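Local coordinates for protein O-methyltransferase (Coxiella burnetii, PDB 3TR6) that probably transfers a methyl group from S-adenosylmethionine to an oxygen of its substrate, as a class I, metal-associated O-methyltransferase, at residues L58-M63 with G83-K88; V68-T73 with L92-V97. All blocks are in the same frame, centred on the assembly; numbering follows the deposited sequence.

How the contacts relate
Both contacts lie in the Rossmann-like methyltransferase fold, with centres about 16 Å apart. Along the chain the segments alternate: 58-63, 68-73, 83-88, 92-97. Helix 50-63 leads into strand 67-71, and helix 77-83 with its following loop leads into strand 91-96. Contact 1 joins the helix to that loop. Contact 2 joins the two strands side by side in the central sheet. The two touch directly: L86 packs on L92 and on V68, and G83 lies against L92. Contact 1 thus packs against the N-terminal end of the strand pair, while the cofactor product is bound at its C-terminal end.

Contact 1: residues L58-M63 with G83-K88; sequences LLVKLM and GLALPK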
ATOM      1  N   LEU A  58      -8.691   1.675  -1.518  1.00 28.59           N
ATOM      2  CA  LEU A  58      -7.913   1.534  -2.742  1.00 29.95           C
ATOM      3  C   LEU A  58      -7.588   0.068  -3.021  1.00 29.20           C
ATOM      4  O   LEU A  58      -7.573  -0.358  -4.173  1.00 30.54           O
ATOM      5  CB  LEU A  58      -6.627   2.365  -2.675  1.00 26.48           C
ATOM      6  CG  LEU A  58      -5.833   2.494  -3.984  1.00 31.34           C
ATOM      7  CD1 LEU A  58      -6.594   3.317  -5.019  1.00 28.33           C
ATOM      8  CD2 LEU A  58      -4.467   3.102  -3.733  1.00 27.97           C
ATOM      9  N   LEU A  59      -7.340  -0.699  -1.963  1.00 25.22           N
ATOM     10  CA  LEU A  59      -7.035  -2.119  -2.103  1.00 26.93           C
ATOM     11  C   LEU A  59      -8.233  -2.920  -2.604  1.00 28.80           C
ATOM     12  O   LEU A  59      -8.083  -3.828  -3.422  1.00 31.00           O
ATOM     13  CB  LEU A  59      -6.539  -2.693  -0.776  1.00 28.38           C
ATOM     14  CG  LEU A  59      -5.180  -2.177  -0.306  1.00 24.74           C
ATOM     15  CD1 LEU A  59      -4.827  -2.769   1.048  1.00 25.90           C
ATOM     16  CD2 LEU A  59      -4.114  -2.495  -1.331  1.00 16.90           C
ATOM     17  N   VAL A  60      -9.417  -2.589  -2.103  1.00 27.01           N
ATOM     18  CA  VAL A  60     -10.646  -3.214  -2.577  1.00 27.79           C
ATOM     19  C   VAL A  60     -10.799  -3.006  -4.084  1.00 36.12           C
ATOM     20  O   VAL A  60     -11.173  -3.922  -4.816  1.00 39.21           O
ATOM     21  CB  VAL A  60     -11.891  -2.651  -1.849  1.00 29.29           C
ATOM     22  CG1 VAL A  60     -13.170  -3.060  -2.573  1.00 28.85           C
ATOM     23  CG2 VAL A  60     -11.919  -3.111  -0.399  1.00 23.33           C
ATOM     24  N   LYS A  61     -10.499  -1.797  -4.545  1.00 30.85           N
ATOM     25  CA  LYS A  61     -10.620  -1.481  -5.962  1.00 32.64           C
ATOM     26  C   LYS A  61      -9.566  -2.188  -6.816  1.00 37.49           C
ATOM     27  O   LYS A  61      -9.873  -2.689  -7.899  1.00 39.36           O
ATOM     28  CB  LYS A  61     -10.574   0.033  -6.181  1.00 34.66           C
ATOM     29  CG  LYS A  61     -11.823   0.761  -5.695  1.00 37.28           C
ATOM     30  CD  LYS A  61     -11.696   2.264  -5.874  1.00 37.30           C
ATOM     31  CE  LYS A  61     -13.044   2.904  -6.194  1.00 42.51           C
ATOM     32  NZ  LYS A  61     -13.633   3.611  -5.023  1.00 48.55           N
ATOM     33  N   LEU A  62      -8.329  -2.237  -6.330  1.00 32.82           N
ATOM     34  CA  LEU A  62      -7.248  -2.873  -7.079  1.00 33.29           C
ATOM     35  C   LEU A  62      -7.480  -4.369  -7.248  1.00 36.63           C
ATOM     36  O   LEU A  62      -7.233  -4.933  -8.315  1.00 37.02           O
ATOM     37  CB  LEU A  62      -5.899  -2.621  -6.406  1.00 32.96           C
ATOM     38  CG  LEU A  62      -5.259  -1.256  -6.655  1.00 32.50           C
ATOM     39  CD1 LEU A  62      -4.073  -1.054  -5.731  1.00 31.83           C
ATOM     40  CD2 LEU A  62      -4.843  -1.115  -8.109  1.00 29.67           C
HETATM   41  N   MSE A  63      -7.960  -5.011  -6.190  1.00 38.33           N
HETATM   42  CA  MSE A  63      -8.214  -6.442  -6.233  1.00 38.69           C
HETATM   43  C   MSE A  63      -9.572  -6.728  -6.837  1.00 36.24           C
HETATM   44  O   MSE A  63      -9.867  -7.867  -7.195  1.00 40.04           O
HETATM   45  CB  MSE A  63      -8.156  -7.037  -4.831  1.00 31.79           C
HETATM   46  CG  MSE A  63      -6.870  -6.751  -4.109  1.00 32.23           C
HETATM   47 SE   MSE A  63      -6.891  -7.510  -2.330  1.00 40.51          SE
HETATM   48  CE  MSE A  63      -6.774  -9.404  -2.785  1.00 33.95           C
ATOM     49  N   GLY A  83     -16.810  -0.627   2.028  1.00 33.60           N
ATOM     50  CA  GLY A  83     -18.109  -0.826   1.411  1.00 30.19           C
ATOM     51  C   GLY A  83     -18.320   0.062   0.196  1.00 31.69           C
ATOM     52  O   GLY A  83     -18.837  -0.384  -0.823  1.00 34.44           O
ATOM     53  N   LEU A  84     -17.911   1.323   0.303  1.00 31.46           N
ATOM     54  CA  LEU A  84     -18.077   2.279  -0.788  1.00 32.70           C
ATOM     55  C   LEU A  84     -17.217   1.946  -2.007  1.00 33.10           C
ATOM     56  O   LEU A  84     -17.501   2.394  -3.119  1.00 37.39           O
ATOM     57  CB  LEU A  84     -17.767   3.696  -0.305  1.00 31.41           C
ATOM     58  CG  LEU A  84     -18.745   4.297   0.705  1.00 40.11           C
ATOM     59  CD1 LEU A  84     -18.127   5.496   1.403  1.00 31.69           C
ATOM     60  CD2 LEU A  84     -20.060   4.673   0.028  1.00 34.51           C
ATOM     61  N   ALA A  85     -16.162   1.168  -1.793  1.00 32.72           N
ATOM     62  CA  ALA A  85     -15.243   0.827  -2.874  1.00 32.62           C
ATOM     63  C   ALA A  85     -15.622  -0.488  -3.550  1.00 34.08           C
ATOM     64  O   ALA A  85     -15.118  -0.809  -4.628  1.00 35.08           O
ATOM     65  CB  ALA A  85     -13.812   0.769  -2.354  1.00 32.75           C
ATOM     66  N   LEU A  86     -16.515  -1.237  -2.910  1.00 33.12           N
ATOM     67  CA  LEU A  86     -16.985  -2.514  -3.434  1.00 30.91           C
ATOM     68  C   LEU A  86     -17.545  -2.391  -4.842  1.00 34.45           C
ATOM     69  O   LEU A  86     -18.264  -1.440  -5.148  1.00 40.89           O
ATOM     70  CB  LEU A  86     -18.066  -3.094  -2.524  1.00 33.89           C
ATOM     71  CG  LEU A  86     -17.641  -3.808  -1.243  1.00 32.45           C
ATOM     72  CD1 LEU A  86     -18.867  -4.140  -0.405  1.00 30.15           C
ATOM     73  CD2 LEU A  86     -16.844  -5.067  -1.560  1.00 28.61           C
ATOM     74  N   PRO A  87     -17.214  -3.359  -5.708  1.00 43.23           N
ATOM     75  CA  PRO A  87     -17.850  -3.432  -7.027  1.00 45.23           C
ATOM     76  C   PRO A  87     -19.330  -3.779  -6.880  1.00 43.85           C
ATOM     77  O   PRO A  87     -19.744  -4.186  -5.792  1.00 42.19           O
ATOM     78  CB  PRO A  87     -17.082  -4.557  -7.729  1.00 43.20           C
ATOM     79  CG  PRO A  87     -16.459  -5.350  -6.634  1.00 40.52           C
ATOM     80  CD  PRO A  87     -16.169  -4.381  -5.535  1.00 37.15           C
ATOM     81  N   LYS A  88     -20.107  -3.618  -7.947  1.00 48.81           N
ATOM     82  CA  LYS A  88     -21.566  -3.744  -7.872  1.00 50.76           C
ATOM     83  C   LYS A  88     -22.036  -5.031  -7.195  1.00 50.50           C
ATOM     84  O   LYS A  88     -23.050  -5.038  -6.498  1.00 45.87           O
ATOM     85  CB  LYS A  88     -22.198  -3.628  -9.262  1.00 57.09           C
ATOM     86  CG  LYS A  88     -21.894  -4.798 -10.188  1.00 68.68           C
ATOM     87  CD  LYS A  88     -22.800  -4.793 -11.414  1.00 74.85           C
ATOM     88  CE  LYS A  88     -24.265  -4.961 -11.025  1.00 77.21           C
ATOM     89  NZ  LYS A  88     -25.157  -5.048 -12.218  1.00 84.58           N
TER
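V60 and K61 of the helix meet A85 in the turn after helix 77-83. The contact is small, burying 209 Å² over both sides, and no hydrogen bond crosses it.

The apolar part centres on V60. Its CG1 branch does the touching. V60 CG1 stands anti to the backbone N (chi1 167°), which turns it to the loop. V60 CG1 is 3.9 Å from A85 CB. The same methyl reaches L86 CD2 at 4.3 Å and P87 CD at 4.4 Å. One methyl therefore meets three consecutive residues of the loop. The A85 methyl points toward the helix and touches both V60 CG1 and K61 CG. The side chain of L86 starts away from the helix, but its end turns back to V60.

The second part involves backbone and the lysine side chain. V60 CG1 lies 3.6 Å from A85 O, so the methyl also rests on the peptide of the turn. K61 CG lies 3.9 Å from A85 CB. The lysine chain bends at chi3 and chi4, and K61 NZ ends 3.9 Å from A85 CA. K61 thus meets A85 with both CG and its amino end, without a hydrogen bond between the segments. Its amino group also has a long, weak ion pair with D208 of the second subunit.

L86 N bonds back to G83 O at the end of helix 77-83 and closes the turn that carries A85. K117 NZ makes weak hydrogen bonds to the carbonyl oxygens of L86 and P87.

The contact joins the end part of helix 50-63 to the loop before strand 91-96. On other sides of the helix, L59 and M63 pack on L169 of strand 168-173, while L58 and L62 pack on I210 and M63 of the second subunit.

Contact 2: residues V68-T73 with L92-V97; sequences VIDIGT and LITCDV. With SAH (S-adenosyl-L-homocysteine), chain C.
V68-I71 and L92-D96 pair as neighbouring parallel strands in the central sheet of the Rossmann-like fold. Their directions differ by 16°. I93 N bonds to V68 O, D70 N to I93 O (2.8 Å) and C95 N to D70 O. G72 N continues the pairing to C95 O.

On one face, V68 CG1 packs on L92 CD1 at 3.6 Å, and L92 CD2 touches D70 CB. D70 CG (chi1 176°) and T94 OG1 (chi1 179°) both lie anti to the backbone N, which sets the side chains alongside. T94 OG1 donates to the anti lone pair of D70 OD2 at 2.7 Å, while D70 OD1 is hydrogen-bonded to S78 OG. Both buried oxygens are thus held. T73 crosses T94 at about a right angle, its OG1 2.6 Å from T94 OG1. On the other face, I69 and I93 meet through their CG1 atoms.

At the C-terminal end of the pair, D96 and the loop after strand 67-71 bind S-adenosylhomocysteine. D96 grips the ribose: OD1 takes O2' at 2.8 Å and OD2 takes O3' at 2.7 Å. Such an acid ending the second strand is classic in class I methyltransferases. G72 O takes a weak bond from the ligand N.

Helices 77-83 and 99-111 cover the D70 face, helix 125-133 the I69 face. Strand 141-146 borders strand 67-71, and strand 118-122 borders 91-96 on its other side.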
ATOM      1  N   VAL A  68     -15.567  -9.345   1.257  1.00 37.60           N
ATOM      2  CA  VAL A  68     -14.715  -8.736   2.269  1.00 32.29           C
ATOM      3  C   VAL A  68     -15.230  -9.014   3.675  1.00 35.62           C
ATOM      4  O   VAL A  68     -16.437  -9.061   3.908  1.00 38.85           O
ATOM      5  CB  VAL A  68     -14.637  -7.205   2.068  1.00 32.63           C
ATOM      6  CG1 VAL A  68     -13.859  -6.548   3.202  1.00 29.57           C
ATOM      7  CG2 VAL A  68     -14.016  -6.878   0.721  1.00 29.17           C
ATOM      8  N   ILE A  69     -14.309  -9.210   4.611  1.00 31.22           N
ATOM      9  CA  ILE A  69     -14.680  -9.296   6.017  1.00 35.65           C
ATOM     10  C   ILE A  69     -14.061  -8.148   6.806  1.00 32.18           C
ATOM     11  O   ILE A  69     -12.887  -7.819   6.638  1.00 30.57           O
ATOM     12  CB  ILE A  69     -14.259 -10.626   6.659  1.00 31.80           C
ATOM     13  CG1 ILE A  69     -14.791 -11.808   5.847  1.00 31.24           C
ATOM     14  CG2 ILE A  69     -14.772 -10.697   8.085  1.00 30.77           C
ATOM     15  CD1 ILE A  69     -14.477 -13.157   6.461  1.00 26.87           C
ATOM     16  N   ASP A  70     -14.865  -7.541   7.667  1.00 30.74           N
ATOM     17  CA  ASP A  70     -14.420  -6.432   8.491  1.00 29.50           C
ATOM     18  C   ASP A  70     -14.532  -6.829   9.958  1.00 30.23           C
ATOM     19  O   ASP A  70     -15.617  -6.803  10.533  1.00 33.02           O
ATOM     20  CB  ASP A  70     -15.260  -5.189   8.183  1.00 28.88           C
ATOM     21  CG  ASP A  70     -14.928  -4.016   9.081  1.00 30.34           C
ATOM     22  OD1 ASP A  70     -13.845  -3.424   8.908  1.00 31.18           O
ATOM     23  OD2 ASP A  70     -15.760  -3.668   9.946  1.00 34.78           O
ATOM     24  N   ILE A  71     -13.409  -7.219  10.554  1.00 24.12           N
ATOM     25  CA  ILE A  71     -13.391  -7.644  11.951  1.00 28.66           C
ATOM     26  C   ILE A  71     -13.182  -6.467  12.909  1.00 36.51           C
ATOM     27  O   ILE A  71     -12.081  -5.924  13.015  1.00 32.81           O
ATOM     28  CB  ILE A  71     -12.309  -8.707  12.200  1.00 30.13           C
ATOM     29  CG1 ILE A  71     -12.480  -9.877  11.225  1.00 29.61           C
ATOM     30  CG2 ILE A  71     -12.369  -9.197  13.634  1.00 25.88           C
ATOM     31  CD1 ILE A  71     -11.489 -11.002  11.444  1.00 29.54           C
ATOM     32  N   GLY A  72     -14.250  -6.083  13.606  1.00 31.51           N
ATOM     33  CA  GLY A  72     -14.216  -4.946  14.507  1.00 33.50           C
ATOM     34  C   GLY A  72     -14.951  -3.755  13.920  1.00 38.48           C
ATOM     35  O   GLY A  72     -14.337  -2.857  13.348  1.00 38.68           O
ATOM     36  N   THR A  73     -16.272  -3.745  14.075  1.00 33.43           N
ATOM     37  CA  THR A  73     -17.116  -2.740  13.440  1.00 35.30           C
ATOM     38  C   THR A  73     -17.006  -1.365  14.087  1.00 40.00           C
ATOM     39  O   THR A  73     -16.896  -0.353  13.396  1.00 37.46           O
ATOM     40  CB  THR A  73     -18.601  -3.147  13.484  1.00 35.89           C
ATOM     41  OG1 THR A  73     -18.733  -4.536  13.162  1.00 35.87           O
ATOM     42  CG2 THR A  73     -19.412  -2.315  12.504  1.00 26.61           C
ATOM     43  N   LEU A  92     -19.741  -7.162   1.973  1.00 36.96           N
ATOM     44  CA  LEU A  92     -18.863  -7.074   3.127  1.00 35.93           C
ATOM     45  C   LEU A  92     -19.644  -7.428   4.378  1.00 34.68           C
ATOM     46  O   LEU A  92     -20.714  -6.874   4.626  1.00 42.80           O
ATOM     47  CB  LEU A  92     -18.280  -5.656   3.251  1.00 42.56           C
ATOM     48  CG  LEU A  92     -17.262  -5.361   4.366  1.00 41.57           C
ATOM     49  CD1 LEU A  92     -16.400  -4.160   4.000  1.00 33.20           C
ATOM     50  CD2 LEU A  92     -17.934  -5.153   5.727  1.00 35.10           C
ATOM     51  N   ILE A  93     -19.122  -8.365   5.158  1.00 33.99           N
ATOM     52  CA  ILE A  93     -19.700  -8.645   6.465  1.00 41.68           C
ATOM     53  C   ILE A  93     -18.804  -8.064   7.548  1.00 41.32           C
ATOM     54  O   ILE A  93     -17.581  -8.186   7.490  1.00 42.95           O
ATOM     55  CB  ILE A  93     -19.929 -10.154   6.704  1.00 41.57           C
ATOM     56  CG1 ILE A  93     -18.603 -10.904   6.762  1.00 40.26           C
ATOM     57  CG2 ILE A  93     -20.819 -10.739   5.623  1.00 46.35           C
ATOM     58  CD1 ILE A  93     -18.780 -12.401   6.850  1.00 52.96           C
ATOM     59  N   THR A  94     -19.418  -7.416   8.529  1.00 38.92           N
ATOM     60  CA  THR A  94     -18.665  -6.742   9.574  1.00 35.43           C
ATOM     61  C   THR A  94     -18.980  -7.348  10.938  1.00 38.40           C
ATOM     62  O   THR A  94     -20.133  -7.640  11.248  1.00 38.25           O
ATOM     63  CB  THR A  94     -18.940  -5.225   9.571  1.00 33.06           C
ATOM     64  OG1 THR A  94     -18.210  -4.602  10.633  1.00 34.88           O
ATOM     65  CG2 THR A  94     -20.426  -4.941   9.736  1.00 30.95           C
ATOM     66  N   CYS A  95     -17.945  -7.540  11.747  1.00 32.14           N
ATOM     67  CA  CYS A  95     -18.091  -8.253  13.007  1.00 34.09           C
ATOM     68  C   CYS A  95     -17.847  -7.361  14.213  1.00 40.24           C
ATOM     69  O   CYS A  95     -16.902  -6.576  14.242  1.00 38.75           O
ATOM     70  CB  CYS A  95     -17.127  -9.437  13.057  1.00 42.17           C
ATOM     71  SG  CYS A  95     -17.162 -10.485  11.600  1.00 35.25           S
ATOM     72  N   ASP A  96     -18.709  -7.501  15.212  1.00 43.70           N
ATOM     73  CA  ASP A  96     -18.526  -6.836  16.490  1.00 43.56           C
ATOM     74  C   ASP A  96     -19.450  -7.491  17.504  1.00 50.40           C
ATOM     75  O   ASP A  96     -20.303  -8.303  17.146  1.00 52.08           O
ATOM     76  CB  ASP A  96     -18.817  -5.338  16.377  1.00 40.87           C
ATOM     77  CG  ASP A  96     -18.063  -4.516  17.412  1.00 47.27           C
ATOM     78  OD1 ASP A  96     -18.057  -4.902  18.599  1.00 46.62           O
ATOM     79  OD2 ASP A  96     -17.463  -3.485  17.037  1.00 43.45           O
ATOM     80  N   VAL A  97     -19.278  -7.140  18.771  1.00 51.50           N
ATOM     81  CA  VAL A  97     -20.102  -7.704  19.827  1.00 47.67           C
ATOM     82  C   VAL A  97     -20.850  -6.590  20.555  1.00 48.69           C
ATOM     83  O   VAL A  97     -21.675  -6.849  21.429  1.00 55.89           O
ATOM     84  CB  VAL A  97     -19.245  -8.494  20.826  1.00 43.63           C
ATOM     85  CG1 VAL A  97     -18.435  -7.541  21.688  1.00 45.26           C
ATOM     86  CG2 VAL A  97     -20.119  -9.393  21.688  1.00 58.10           C
TER
HETATM   87  N   SAH C 224     -12.444  -0.840  12.301  1.00 35.42           N
HETATM   88  CA  SAH C 224     -13.144  -0.128  13.333  1.00 37.43           C
HETATM   89  CB  SAH C 224     -12.393  -0.182  14.654  1.00 29.64           C
HETATM   90  CG  SAH C 224     -13.017  -1.012  15.752  1.00 40.52           C
HETATM   91  SD  SAH C 224     -12.276  -0.916  17.375  1.00 37.09           S
HETATM   92  C   SAH C 224     -13.328   1.294  12.929  1.00 39.23           C
HETATM   93  O   SAH C 224     -13.589   2.157  13.812  1.00 39.81           O
HETATM   94  OXT SAH C 224     -13.227   1.640  11.725  1.00 34.01           O
HETATM   95  C5' SAH C 224     -12.473  -2.475  18.224  1.00 37.87           C
HETATM   96  C4' SAH C 224     -13.761  -3.098  18.150  1.00 44.23           C
HETATM   97  O4' SAH C 224     -13.622  -4.541  18.392  1.00 41.33           O
HETATM   98  C3' SAH C 224     -14.647  -2.585  19.216  1.00 45.83           C
HETATM   99  O3' SAH C 224     -15.775  -2.061  18.649  1.00 43.38           O
HETATM  100  C2' SAH C 224     -14.985  -3.758  20.039  1.00 49.06           C
HETATM  101  O2' SAH C 224     -16.302  -3.715  20.426  1.00 43.11           O
HETATM  102  C1' SAH C 224     -14.756  -4.900  19.118  1.00 46.32           C
HETATM  103  N9  SAH C 224     -14.560  -6.203  19.746  1.00 48.01           N
HETATM  104  C8  SAH C 224     -13.917  -6.458  20.896  1.00 46.66           C
HETATM  105  N7  SAH C 224     -13.960  -7.784  21.106  1.00 42.07           N
HETATM  106  C5  SAH C 224     -14.627  -8.371  20.091  1.00 46.53           C
HETATM  107  C6  SAH C 224     -14.972  -9.691  19.788  1.00 39.75           C
HETATM  108  N6  SAH C 224     -14.602 -10.763  20.657  1.00 34.75           N
HETATM  109  N1  SAH C 224     -15.661  -9.937  18.661  1.00 44.20           N
HETATM  110  C2  SAH C 224     -16.018  -8.944  17.836  1.00 48.99           C
HETATM  111  N3  SAH C 224     -15.705  -7.669  18.099  1.00 42.87           N
HETATM  112  C4  SAH C 224     -15.013  -7.357  19.214  1.00 49.27           C